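Local coordinates for capsular polysaccharide biosynthesis protein (Burkholderia pseudomallei, PDB 4BQN), which binds coenzyme A and probably acts as an acetyltransferase in the biosynthesis of the capsular polysaccharide, at residues A[13-18]-A[64-69]; A[151-156]-A[243-248]; A[108-113]-A[119-124]; A[27-32]-A[213-218]. The protein carries 1 engineered substitution. One frame throughout, in Å; residues are numbered along the deposited sequence. Where two conformers were deposited one is given.

Contact 1: residues A[13-18]-A[64-69]; sequences SCQAPA and LYQPVS. With COA (coenzyme A), chain C.
Gln66 reaches into the turn that leads into helix 15-24 and ties its amide to Ser13 and Gln15. The tight part is polar. Gln66 OE1 accepts two bonds, both in the carbonyl plane: from Ser13 N at 2.9 Å (N-H...O angle 151°), and from Ser13 OG at 2.7 Å, the latter on a lone pair. Gln66 NE2 donates to Gln15 OE1 at 2.9 Å; NE2 comes in tilted 28° from the Gln15 carbonyl plane, while Gln15 OE1 lies close to the amide plane of Gln66. Gln15 NE2 donates to Met98 O and Asn200 O, and Gln66 NE2 also bonds Gln96 O. With both ends engaged, the Gln66 amide cannot flip without losing bonds. Ser13 OG (chi1 72°) also accepts from Gln15 N, a capping bond.

Toward coenzyme A the two segments no longer touch each other; each holds the cofactor instead. The partly exposed Cys14 has its SG bonded covalently to coenzyme A S1P at 2.0 Å, a mixed disulfide. Ser69 N donates to coenzyme A O5A at 2.8 Å, and Ser69 OG bonds its O4A, gripping a phosphate.

Strand 62-65 lies between strands 6-11 and 91-94, and the loop leaving it meets helix 15-24, which follows strand 6-11.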
# COMPACT_ATOMS: atom_id res chain seq x y z
N SER A 13 4.74 7.79 -2.19
CA SER A 13 3.34 7.67 -1.81
C SER A 13 3.15 8.11 -0.35
O SER A 13 4.09 8.62 0.29
CB SER A 13 2.93 6.21 -1.95
OG SER A 13 3.52 5.42 -0.91
N CYS A 14 1.96 7.85 0.19
CA CYS A 14 1.73 8.07 1.62
C CYS A 14 2.74 7.30 2.51
O CYS A 14 2.92 7.63 3.68
CB CYS A 14 0.29 7.71 1.98
SG CYS A 14 -0.08 5.99 2.15
N GLN A 15 3.40 6.28 1.95
CA GLN A 15 4.40 5.52 2.70
C GLN A 15 5.66 6.32 2.96
O GLN A 15 6.40 6.00 3.90
CB GLN A 15 4.75 4.24 1.93
CG GLN A 15 3.53 3.31 1.80
CD GLN A 15 3.72 2.20 0.78
OE1 GLN A 15 4.83 1.95 0.28
NE2 GLN A 15 2.62 1.51 0.48
N ALA A 16 5.90 7.36 2.14
CA ALA A 16 7.12 8.15 2.27
C ALA A 16 7.17 8.97 3.58
O ALA A 16 8.13 8.83 4.33
CB ALA A 16 7.38 8.97 1.01
N PRO A 17 6.13 9.78 3.89
CA PRO A 17 6.16 10.46 5.19
C PRO A 17 6.19 9.46 6.35
O PRO A 17 6.83 9.72 7.37
CB PRO A 17 4.86 11.29 5.16
CG PRO A 17 4.66 11.57 3.69
CD PRO A 17 5.03 10.27 3.03
N ALA A 18 5.52 8.31 6.19
CA ALA A 18 5.52 7.28 7.24
C ALA A 18 6.92 6.73 7.46
O ALA A 18 7.35 6.55 8.61
CB ALA A 18 4.55 6.16 6.89
N LEU A 64 15.63 9.67 -0.41
CA LEU A 64 14.96 8.36 -0.37
C LEU A 64 13.64 8.55 -1.07
O LEU A 64 12.88 9.45 -0.74
CB LEU A 64 14.72 7.89 1.06
CG LEU A 64 15.91 7.38 1.88
CD1 LEU A 64 15.53 7.26 3.35
CD2 LEU A 64 16.42 6.05 1.34
N TYR A 65 13.36 7.71 -2.06
CA TYR A 65 12.16 7.94 -2.84
C TYR A 65 11.56 6.64 -3.32
O TYR A 65 12.27 5.63 -3.49
CB TYR A 65 12.46 8.86 -4.04
CG TYR A 65 13.31 8.20 -5.08
CD1 TYR A 65 14.71 8.16 -4.96
CD2 TYR A 65 12.73 7.54 -6.16
CE1 TYR A 65 15.50 7.50 -5.89
CE2 TYR A 65 13.50 6.88 -7.10
CZ TYR A 65 14.88 6.85 -6.95
OH TYR A 65 15.63 6.20 -7.89
N GLN A 66 10.27 6.66 -3.58
CA GLN A 66 9.62 5.54 -4.24
C GLN A 66 9.43 5.86 -5.71
O GLN A 66 9.25 7.03 -6.07
CB GLN A 66 8.27 5.26 -3.59
CG GLN A 66 8.42 4.89 -2.12
CD GLN A 66 7.11 4.54 -1.45
OE1 GLN A 66 6.17 5.33 -1.46
NE2 GLN A 66 7.05 3.35 -0.84
N PRO A 67 9.47 4.84 -6.57
CA PRO A 67 9.24 5.10 -8.00
C PRO A 67 7.87 5.74 -8.29
O PRO A 67 6.85 5.29 -7.77
CB PRO A 67 9.30 3.69 -8.60
CG PRO A 67 10.25 2.94 -7.72
CD PRO A 67 9.85 3.43 -6.34
N VAL A 68 7.87 6.80 -9.09
CA VAL A 68 6.63 7.47 -9.50
C VAL A 68 6.76 7.82 -10.97
O VAL A 68 7.64 8.58 -11.36
CB VAL A 68 6.34 8.77 -8.70
CG1 VAL A 68 5.04 9.41 -9.18
CG2 VAL A 68 6.26 8.50 -7.20
N SER A 69 5.86 7.28 -11.78
CA SER A 69 5.90 7.45 -13.22
C SER A 69 5.57 8.88 -13.64
O SER A 69 4.90 9.61 -12.91
CB SER A 69 4.90 6.51 -13.92
OG SER A 69 3.57 6.95 -13.67
N1A COA C . 0.26 -5.13 -7.24
C2A COA C . -0.86 -4.70 -7.88
N3A COA C . -1.08 -3.40 -8.15
C4A COA C . -0.15 -2.48 -7.82
C5A COA C . 1.08 -2.88 -7.14
C6A COA C . 1.25 -4.29 -6.86
N6A COA C . 2.36 -4.72 -6.22
N7A COA C . 1.82 -1.76 -6.92
C8A COA C . 1.11 -0.73 -7.44
N9A COA C . -0.07 -1.16 -7.94
C1B COA C . -1.10 -0.38 -8.64
C2B COA C . -1.29 1.04 -8.14
O2B COA C . -2.22 1.07 -7.04
C3B COA C . -1.84 1.69 -9.40
O3B COA C . -3.21 1.29 -9.52
P3B COA C . -4.23 1.98 -10.56
O7A COA C . -5.56 1.36 -10.21
O8A COA C . -4.14 3.45 -10.25
O9A COA C . -3.73 1.62 -11.94
C4B COA C . -1.03 1.01 -10.51
O4B COA C . -0.61 -0.24 -9.97
C5B COA C . 0.18 1.81 -10.99
O5B COA C . 0.98 2.09 -9.85
P1A COA C . 2.56 1.89 -9.86
O1A COA C . 3.01 2.12 -8.45
O2A COA C . 2.93 0.59 -10.50
O3A COA C . 3.14 3.03 -10.82
P2A COA C . 3.08 4.64 -10.86
O4A COA C . 2.32 5.02 -12.10
O5A COA C . 4.51 5.10 -10.74
O6A COA C . 2.24 5.11 -9.59
CBP COA C . 1.57 5.59 -7.34
CCP COA C . 2.75 5.30 -8.26
CDP COA C . 2.05 5.80 -5.91
CEP COA C . 0.95 6.91 -7.79
CAP COA C . 0.57 4.41 -7.45
OAP COA C . 1.13 3.25 -6.83
C9P COA C . -0.83 4.61 -6.90
O9P COA C . -1.69 5.15 -7.59
N8P COA C . -1.11 4.13 -5.69
C7P COA C . -2.45 4.22 -5.11
C6P COA C . -2.84 5.60 -4.60
C5P COA C . -1.88 5.99 -3.52
O5P COA C . -0.86 6.61 -3.77
N4P COA C . -2.23 5.63 -2.30
C3P COA C . -1.41 5.93 -1.16
C2P COA C . -1.05 4.65 -0.44
S1P COA C . 0.37 4.97 0.53

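Contact 2: residues A[151-156]-A[243-248]; sequences IDIDEI and PIYRDC
Ile153 and Ile156, on the first turn of helix 153-167, pack against the outer end of Tyr245, and Ile153 also reaches Cys248. Apolar contacts account for the interface, which buries 186 Å² in all. Ile153 CG1 lies 3.8 Å from Tyr245 CE1, approaching the ring obliquely. Its chain runs extended, with CG1 anti to the backbone N (chi1 -167°), which carries CD1 past the ring to Cys248 CB at 3.7 Å; one methyl thus touches both the aromatic residue and the cysteine. Ile156 is more peripheral: its CD1 comes no closer than 4.0 Å, to Tyr245 OH. Around them, Phe249 meets the Tyr245 ring edge-to-face, and Trp301 of helix 300-310 touches Ile156.

The polar interactions lie within each segment or lead outside the pair. Backbone bonds such as Cys248 N to Tyr245 O, 3.0 Å, wind residues 245-248 into a 3-10 turn that sets Tyr245 and Cys248 on the side of the isoleucines. Tyr245 OH bonds Gly102 O.

Van der Waals packing therefore joins the 243-248 loop to the helix start, while the phenol, though flanked by methyl and methylene groups, has its polar demand met by a backbone carbonyl from a third part of the chain.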
# COMPACT_ATOMS: atom_id res chain seq x y z
N ILE A 151 -8.96 -21.82 -0.81
CA ILE A 151 -8.48 -22.80 -1.78
C ILE A 151 -7.42 -22.17 -2.69
O ILE A 151 -6.44 -22.84 -3.06
CB ILE A 151 -9.65 -23.39 -2.59
CG1 ILE A 151 -10.49 -24.30 -1.68
CG2 ILE A 151 -9.17 -24.14 -3.83
CD1 ILE A 151 -11.88 -24.61 -2.20
N ASP A 152 -7.57 -20.88 -2.99
CA ASP A 152 -6.68 -20.19 -3.92
C ASP A 152 -5.56 -19.41 -3.25
O ASP A 152 -4.90 -18.62 -3.93
CB ASP A 152 -7.50 -19.25 -4.81
CG ASP A 152 -8.40 -20.00 -5.77
OD1 ASP A 152 -8.16 -21.21 -6.00
OD2 ASP A 152 -9.36 -19.39 -6.30
N ILE A 153 -5.31 -19.60 -1.95
CA ILE A 153 -4.36 -18.73 -1.25
C ILE A 153 -2.96 -18.74 -1.85
O ILE A 153 -2.33 -17.68 -1.96
CB ILE A 153 -4.36 -18.99 0.27
CG1 ILE A 153 -3.63 -17.86 0.99
CG2 ILE A 153 -3.78 -20.38 0.59
CD1 ILE A 153 -3.78 -17.88 2.49
N ASP A 154 -2.47 -19.90 -2.28
CA ASP A 154 -1.12 -19.95 -2.84
C ASP A 154 -1.04 -19.20 -4.17
O ASP A 154 -0.05 -18.53 -4.46
CB ASP A 154 -0.65 -21.39 -3.04
CG ASP A 154 -0.41 -22.12 -1.73
OD1 ASP A 154 -0.14 -21.46 -0.72
OD2 ASP A 154 -0.46 -23.37 -1.74
N GLU A 155 -2.09 -19.32 -4.98
CA GLU A 155 -2.14 -18.61 -6.26
C GLU A 155 -2.14 -17.10 -6.01
O GLU A 155 -1.46 -16.34 -6.69
CB GLU A 155 -3.39 -19.01 -7.05
CG GLU A 155 -3.59 -18.24 -8.35
CD GLU A 155 -4.83 -18.65 -9.11
OE1 GLU A 155 -5.57 -19.53 -8.63
OE2 GLU A 155 -5.06 -18.08 -10.20
N ILE A 156 -2.94 -16.66 -5.04
CA ILE A 156 -3.01 -15.25 -4.68
C ILE A 156 -1.64 -14.75 -4.26
O ILE A 156 -1.17 -13.73 -4.77
CB ILE A 156 -4.05 -15.00 -3.58
CG1 ILE A 156 -5.47 -15.27 -4.11
CG2 ILE A 156 -3.95 -13.57 -3.05
CD1 ILE A 156 -6.51 -15.49 -3.03
N PRO A 243 -14.49 -14.37 6.19
CA PRO A 243 -14.58 -15.63 6.93
C PRO A 243 -13.85 -16.74 6.18
O PRO A 243 -13.79 -16.72 4.94
CB PRO A 243 -16.09 -15.92 6.93
CG PRO A 243 -16.76 -14.60 6.71
CD PRO A 243 -15.82 -13.85 5.79
N ILE A 244 -13.38 -17.72 6.96
CA ILE A 244 -12.70 -18.94 6.48
C ILE A 244 -11.30 -18.61 5.97
O ILE A 244 -10.31 -19.15 6.48
CB ILE A 244 -13.55 -19.75 5.46
CG1 ILE A 244 -14.87 -20.17 6.11
CG2 ILE A 244 -12.76 -20.96 4.95
CD1 ILE A 244 -15.78 -21.00 5.23
N TYR A 245 -11.20 -17.67 5.03
CA TYR A 245 -9.91 -17.19 4.56
C TYR A 245 -9.08 -16.66 5.74
O TYR A 245 -7.88 -16.92 5.85
CB TYR A 245 -10.11 -16.10 3.51
CG TYR A 245 -8.84 -15.70 2.81
CD1 TYR A 245 -8.20 -16.59 1.92
CD2 TYR A 245 -8.29 -14.44 2.95
CE1 TYR A 245 -7.05 -16.24 1.25
CE2 TYR A 245 -7.12 -14.08 2.29
CZ TYR A 245 -6.51 -14.98 1.43
OH TYR A 245 -5.35 -14.68 0.73
N ARG A 246 -9.74 -15.96 6.66
CA ARG A 246 -9.06 -15.34 7.79
C ARG A 246 -8.35 -16.39 8.67
O ARG A 246 -7.35 -16.09 9.33
CB ARG A 246 -10.05 -14.52 8.63
CG ARG A 246 -11.12 -15.34 9.34
CD ARG A 246 -12.20 -14.46 9.99
NE ARG A 246 -11.65 -13.57 11.01
CZ ARG A 246 -11.34 -13.93 12.26
NH1 ARG A 246 -11.52 -15.18 12.67
NH2 ARG A 246 -10.84 -13.02 13.08
N ASP A 247 -8.86 -17.62 8.64
CA ASP A 247 -8.31 -18.67 9.51
C ASP A 247 -6.99 -19.24 8.97
O ASP A 247 -6.35 -20.05 9.64
CB ASP A 247 -9.37 -19.75 9.75
CG ASP A 247 -10.58 -19.21 10.49
OD1 ASP A 247 -10.40 -18.41 11.44
OD2 ASP A 247 -11.72 -19.54 10.09
N CYS A 248 -6.57 -18.79 7.78
CA CYS A 248 -5.23 -19.11 7.26
C CYS A 248 -4.13 -18.30 7.95
O CYS A 248 -2.95 -18.54 7.70
CB CYS A 248 -5.16 -18.84 5.76
SG CYS A 248 -6.30 -19.85 4.79

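Contact 3: residues A[108-113]-A[119-124]; sequences NSPYGL and GYVDAL
Asn108 and Val121 form a short antiparallel bridge, a hydrogen-bonded pair: Asn108 N donates to Val121 O at 3.0 Å, and Val121 N returns a bond to Asn108 O at 2.9 Å, nearly straight at 170°. Asn108 O has a further neighbour in Tyr120 CA, a CA-H...O contact at 3.3 Å. Within its own segment the Asn108 side chain turns back, its OD1 accepting from Ser109 N at 2.7 Å.

Beside this polar ladder lies an apolar patch, which the Val121 side chain traces. From CB its two branches part, CG1 beside the backbone N (chi1 -63°) and CG2 between the backbone N and the carbonyl carbon. CG1 rests 3.9 Å from Pro110 CG. CG2 meets the same proline at its CD, 4.0 Å away, and also lies 3.9 Å from Asn108 O, so that the valine spans the edge of the bridge and the start of the loop.

In one of its two conformers Ser109 adds a bond just beyond the bridge, its OG donating to Gly119 O at 2.8 Å. Trp279 of helix 269-281 touches Pro110, while Phe280 of that helix and Phe291 of helix 285-296 touch Val121. Tyr120 OH bonds Asn200 OD1, a residue of the coenzyme A site, and Tyr111 makes a cation-pi contact with Arg294, which also binds coenzyme A.

Taken together, two backbone bonds close the 107-122 excursion, with apolar packing of Pro110 on Val121 beside them, and Tyr120 and Tyr111 of this excursion reach residues that bind the cofactor.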
# COMPACT_ATOMS: atom_id res chain seq x y z
N ASN A 108 -9.94 -3.23 -3.62
CA ASN A 108 -9.08 -2.37 -4.41
C ASN A 108 -9.52 -0.92 -4.23
O ASN A 108 -10.17 -0.60 -3.23
CB ASN A 108 -9.03 -2.83 -5.87
CG ASN A 108 -7.70 -2.52 -6.52
OD1 ASN A 108 -7.40 -1.36 -6.79
ND2 ASN A 108 -6.88 -3.53 -6.73
N SER A 109 -9.16 -0.04 -5.15
CA SER A 109 -9.61 1.34 -5.08
C SER A 109 -10.30 1.66 -6.39
O SER A 109 -9.98 1.06 -7.43
CB SER A 109 -8.44 2.27 -4.82
OG SER A 109 -7.83 1.94 -3.58
N PRO A 110 -11.28 2.58 -6.35
CA PRO A 110 -12.04 2.90 -7.55
C PRO A 110 -11.15 3.33 -8.70
O PRO A 110 -10.19 4.10 -8.51
CB PRO A 110 -12.90 4.10 -7.12
CG PRO A 110 -13.00 4.00 -5.64
CD PRO A 110 -11.77 3.30 -5.16
N TYR A 111 -11.46 2.81 -9.88
CA TYR A 111 -10.90 3.30 -11.14
C TYR A 111 -12.10 3.62 -12.03
O TYR A 111 -12.98 2.79 -12.21
CB TYR A 111 -10.02 2.25 -11.83
CG TYR A 111 -9.58 2.67 -13.23
CD1 TYR A 111 -10.38 2.42 -14.36
CD2 TYR A 111 -8.38 3.34 -13.42
CE1 TYR A 111 -9.98 2.82 -15.63
CE2 TYR A 111 -7.98 3.75 -14.68
CZ TYR A 111 -8.78 3.48 -15.78
OH TYR A 111 -8.38 3.88 -17.04
N GLY A 112 -12.12 4.83 -12.58
CA GLY A 112 -13.22 5.27 -13.45
C GLY A 112 -14.53 5.53 -12.74
O GLY A 112 -15.56 5.76 -13.39
N LEU A 113 -14.50 5.47 -11.41
CA LEU A 113 -15.64 5.70 -10.52
C LEU A 113 -15.26 6.81 -9.58
O LEU A 113 -14.07 7.11 -9.42
CB LEU A 113 -15.96 4.43 -9.72
CG LEU A 113 -16.42 3.20 -10.52
CD1 LEU A 113 -16.40 1.96 -9.65
CD2 LEU A 113 -17.80 3.42 -11.11
N GLY A 119 -11.25 5.57 0.51
CA GLY A 119 -10.11 5.22 -0.35
C GLY A 119 -10.08 3.80 -0.90
O GLY A 119 -9.22 3.47 -1.73
N TYR A 120 -10.98 2.94 -0.42
CA TYR A 120 -11.00 1.53 -0.81
C TYR A 120 -12.43 1.08 -1.01
O TYR A 120 -13.35 1.61 -0.37
CB TYR A 120 -10.35 0.64 0.27
CG TYR A 120 -8.97 1.09 0.62
CD1 TYR A 120 -7.87 0.67 -0.12
CD2 TYR A 120 -8.76 2.00 1.66
CE1 TYR A 120 -6.59 1.12 0.19
CE2 TYR A 120 -7.49 2.46 1.96
CZ TYR A 120 -6.42 2.01 1.23
OH TYR A 120 -5.17 2.46 1.56
N VAL A 121 -12.61 0.12 -1.91
CA VAL A 121 -13.89 -0.51 -2.14
C VAL A 121 -13.72 -2.01 -2.31
O VAL A 121 -12.61 -2.50 -2.55
CB VAL A 121 -14.59 0.06 -3.40
CG1 VAL A 121 -14.91 1.55 -3.23
CG2 VAL A 121 -13.76 -0.17 -4.65
N ASP A 122 -14.81 -2.74 -2.16
CA ASP A 122 -14.76 -4.18 -2.35
C ASP A 122 -15.11 -4.48 -3.81
O ASP A 122 -16.27 -4.35 -4.23
CB ASP A 122 -15.67 -4.90 -1.35
CG ASP A 122 -15.44 -6.39 -1.34
OD1 ASP A 122 -15.63 -7.02 -2.40
OD2 ASP A 122 -15.02 -6.92 -0.28
N ALA A 123 -14.09 -4.82 -4.58
CA ALA A 123 -14.25 -5.12 -5.99
C ALA A 123 -15.06 -6.38 -6.25
O ALA A 123 -15.70 -6.49 -7.30
CB ALA A 123 -12.90 -5.22 -6.67
N LEU A 124 -15.06 -7.34 -5.33
CA LEU A 124 -15.91 -8.51 -5.55
C LEU A 124 -17.38 -8.10 -5.50
O LEU A 124 -18.18 -8.59 -6.27
CB LEU A 124 -15.60 -9.63 -4.56
CG LEU A 124 -16.26 -10.97 -4.93
CD1 LEU A 124 -15.77 -11.49 -6.28
CD2 LEU A 124 -15.99 -11.98 -3.84

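Contact 4: residues A[27-32]-A[213-218]; sequences PTFARD and RCMLAL
Phe29 holds its CG anti to the backbone N (chi1 -178°), which swings the ring toward Leu218, and Met215 holds its CG beside its backbone N (chi1 -71°) before bending at the sulfur (chi3 61°), which brings SD and CE to Phe29 CB. The result is a helix-helix packing contact. Helix 27-32 meets residues 213-218, toward the C-terminal part of helix 204-217, with the closest CA pair, Phe29 and Met215, 7.6 Å apart.

The evidence for purely apolar packing is direct. Met215 folds its end against the root of the phenylalanine: CE lies 4.1 Å from Phe29 CB, and SD is equally far from the same atom, while Met215 CG stands oblique to the ring. Phe29 and Met215 are both buried, and together they supply most of the 152 Å² covered between the segments.

Leu218 approaches from another direction and meets the far part of the ring. It does so with one branch, CD1, while CD2 points elsewhere. The two residues of 213-218 therefore divide Phe29 between them, the methionine taking its base and the leucine its rim.

Two more aromatic residues meet Phe29: Trp33 stacks on it, and Tyr8 of strand 6-11 meets it edge-to-face. Leu23 of helix 15-24 touches both Phe29 and Met215, so three helices converge on this point. Asp32 OD2 is hydrogen-bonded to Tyr220 OH, which follows helix 204-217 in the chain. At the ring's rim, Leu218 CD1 lies in the ring plane, 3.8 Å from Phe29 CE1.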
# COMPACT_ATOMS: atom_id res chain seq x y z
N PRO A 27 17.37 6.53 17.22
CA PRO A 27 18.33 7.53 17.73
C PRO A 27 19.62 7.60 16.93
O PRO A 27 20.17 8.69 16.74
CB PRO A 27 18.59 7.09 19.18
CG PRO A 27 17.38 6.32 19.56
CD PRO A 27 16.91 5.63 18.30
N THR A 28 20.11 6.47 16.44
CA THR A 28 21.37 6.46 15.68
C THR A 28 21.19 7.16 14.33
O THR A 28 22.05 7.94 13.90
CB THR A 28 21.91 5.03 15.54
OG1 THR A 28 22.16 4.50 16.85
CG2 THR A 28 23.21 5.00 14.76
N PHE A 29 20.05 6.92 13.67
CA PHE A 29 19.74 7.61 12.43
C PHE A 29 19.57 9.11 12.67
O PHE A 29 20.14 9.94 11.95
CB PHE A 29 18.48 7.04 11.78
CG PHE A 29 18.14 7.68 10.47
CD1 PHE A 29 18.67 7.20 9.27
CD2 PHE A 29 17.29 8.77 10.43
CE1 PHE A 29 18.35 7.80 8.06
CE2 PHE A 29 16.97 9.38 9.24
CZ PHE A 29 17.50 8.90 8.05
N ALA A 30 18.79 9.46 13.70
CA ALA A 30 18.48 10.86 14.01
C ALA A 30 19.71 11.67 14.44
O ALA A 30 19.74 12.88 14.29
CB ALA A 30 17.38 10.95 15.05
N ARG A 31 20.73 10.98 14.94
CA ARG A 31 22.02 11.61 15.28
C ARG A 31 22.68 12.19 14.02
O ARG A 31 23.34 13.23 14.08
CB ARG A 31 22.95 10.57 15.95
CG ARG A 31 24.35 11.05 16.29
CD ARG A 31 25.27 9.87 16.58
NE ARG A 31 25.48 9.05 15.38
CZ ARG A 31 25.83 7.77 15.38
NH1 ARG A 31 26.02 7.12 16.52
NH2 ARG A 31 25.97 7.13 14.22
N ASP A 32 22.49 11.51 12.89
CA ASP A 32 23.22 11.81 11.66
C ASP A 32 22.44 12.58 10.60
O ASP A 32 23.05 13.21 9.72
CB ASP A 32 23.74 10.51 11.01
CG ASP A 32 24.73 9.76 11.90
OD1 ASP A 32 25.43 10.41 12.70
OD2 ASP A 32 24.80 8.52 11.77
N ARG A 213 15.89 -1.76 6.43
CA ARG A 213 16.61 -2.01 5.17
C ARG A 213 17.19 -0.72 4.61
O ARG A 213 18.26 -0.74 4.02
CB ARG A 213 15.75 -2.73 4.14
CG ARG A 213 15.01 -3.97 4.62
CD ARG A 213 15.86 -4.96 5.42
NE ARG A 213 15.03 -6.04 5.96
CZ ARG A 213 14.60 -7.10 5.27
NH1 ARG A 213 14.95 -7.28 3.99
NH2 ARG A 213 13.84 -8.01 5.89
N CYS A 214 16.51 0.40 4.80
CA CYS A 214 17.07 1.68 4.41
C CYS A 214 18.36 1.95 5.19
O CYS A 214 19.35 2.38 4.62
CB CYS A 214 16.08 2.81 4.67
SG CYS A 214 14.66 2.80 3.58
N MET A 215 18.33 1.72 6.50
CA MET A 215 19.53 1.96 7.31
C MET A 215 20.68 1.06 6.89
O MET A 215 21.82 1.51 6.87
CB MET A 215 19.23 1.83 8.80
CG MET A 215 18.38 2.97 9.34
SD MET A 215 18.20 3.01 11.13
CE MET A 215 19.92 3.22 11.61
N LEU A 216 20.39 -0.20 6.55
CA LEU A 216 21.46 -1.09 6.09
C LEU A 216 22.06 -0.57 4.79
O LEU A 216 23.27 -0.60 4.62
CB LEU A 216 20.95 -2.52 5.89
CG LEU A 216 20.49 -3.20 7.18
CD1 LEU A 216 19.76 -4.50 6.89
CD2 LEU A 216 21.65 -3.46 8.13
N ALA A 217 21.21 -0.05 3.90
CA ALA A 217 21.67 0.49 2.61
C ALA A 217 22.58 1.70 2.81
O ALA A 217 23.47 1.96 2.01
CB ALA A 217 20.48 0.86 1.74
N LEU A 218 22.33 2.45 3.89
CA LEU A 218 23.14 3.60 4.25
C LEU A 218 24.44 3.26 4.97
O LEU A 218 25.27 4.14 5.20
CB LEU A 218 22.31 4.57 5.09
CG LEU A 218 21.15 5.23 4.35
CD1 LEU A 218 20.31 5.99 5.35
CD2 LEU A 218 21.65 6.15 3.24

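Contacts 1, 2 and 4 are buried and contact 3 is partly so. Measured from contact centre to chain centre, contact 1 lies nearest, at about 11 Å, and contact 4 farthest, at about 23 Å. Chemistry follows place: contact 1, at the cofactor, is made by bonds to a side-chain amide from a hydroxyl, a backbone N-H and a second amide, contact 3 by backbone pairing with a small apolar patch, and contacts 2 and 4 by apolar packing. Contacts 1 and 4 use consecutive helices, 15-24 and 27-32, and their nearest atoms are about 4 Å apart, whereas contacts 2 and 4 have centres about 37 Å apart. Contacts 1 and 3 both border the coenzyme A site.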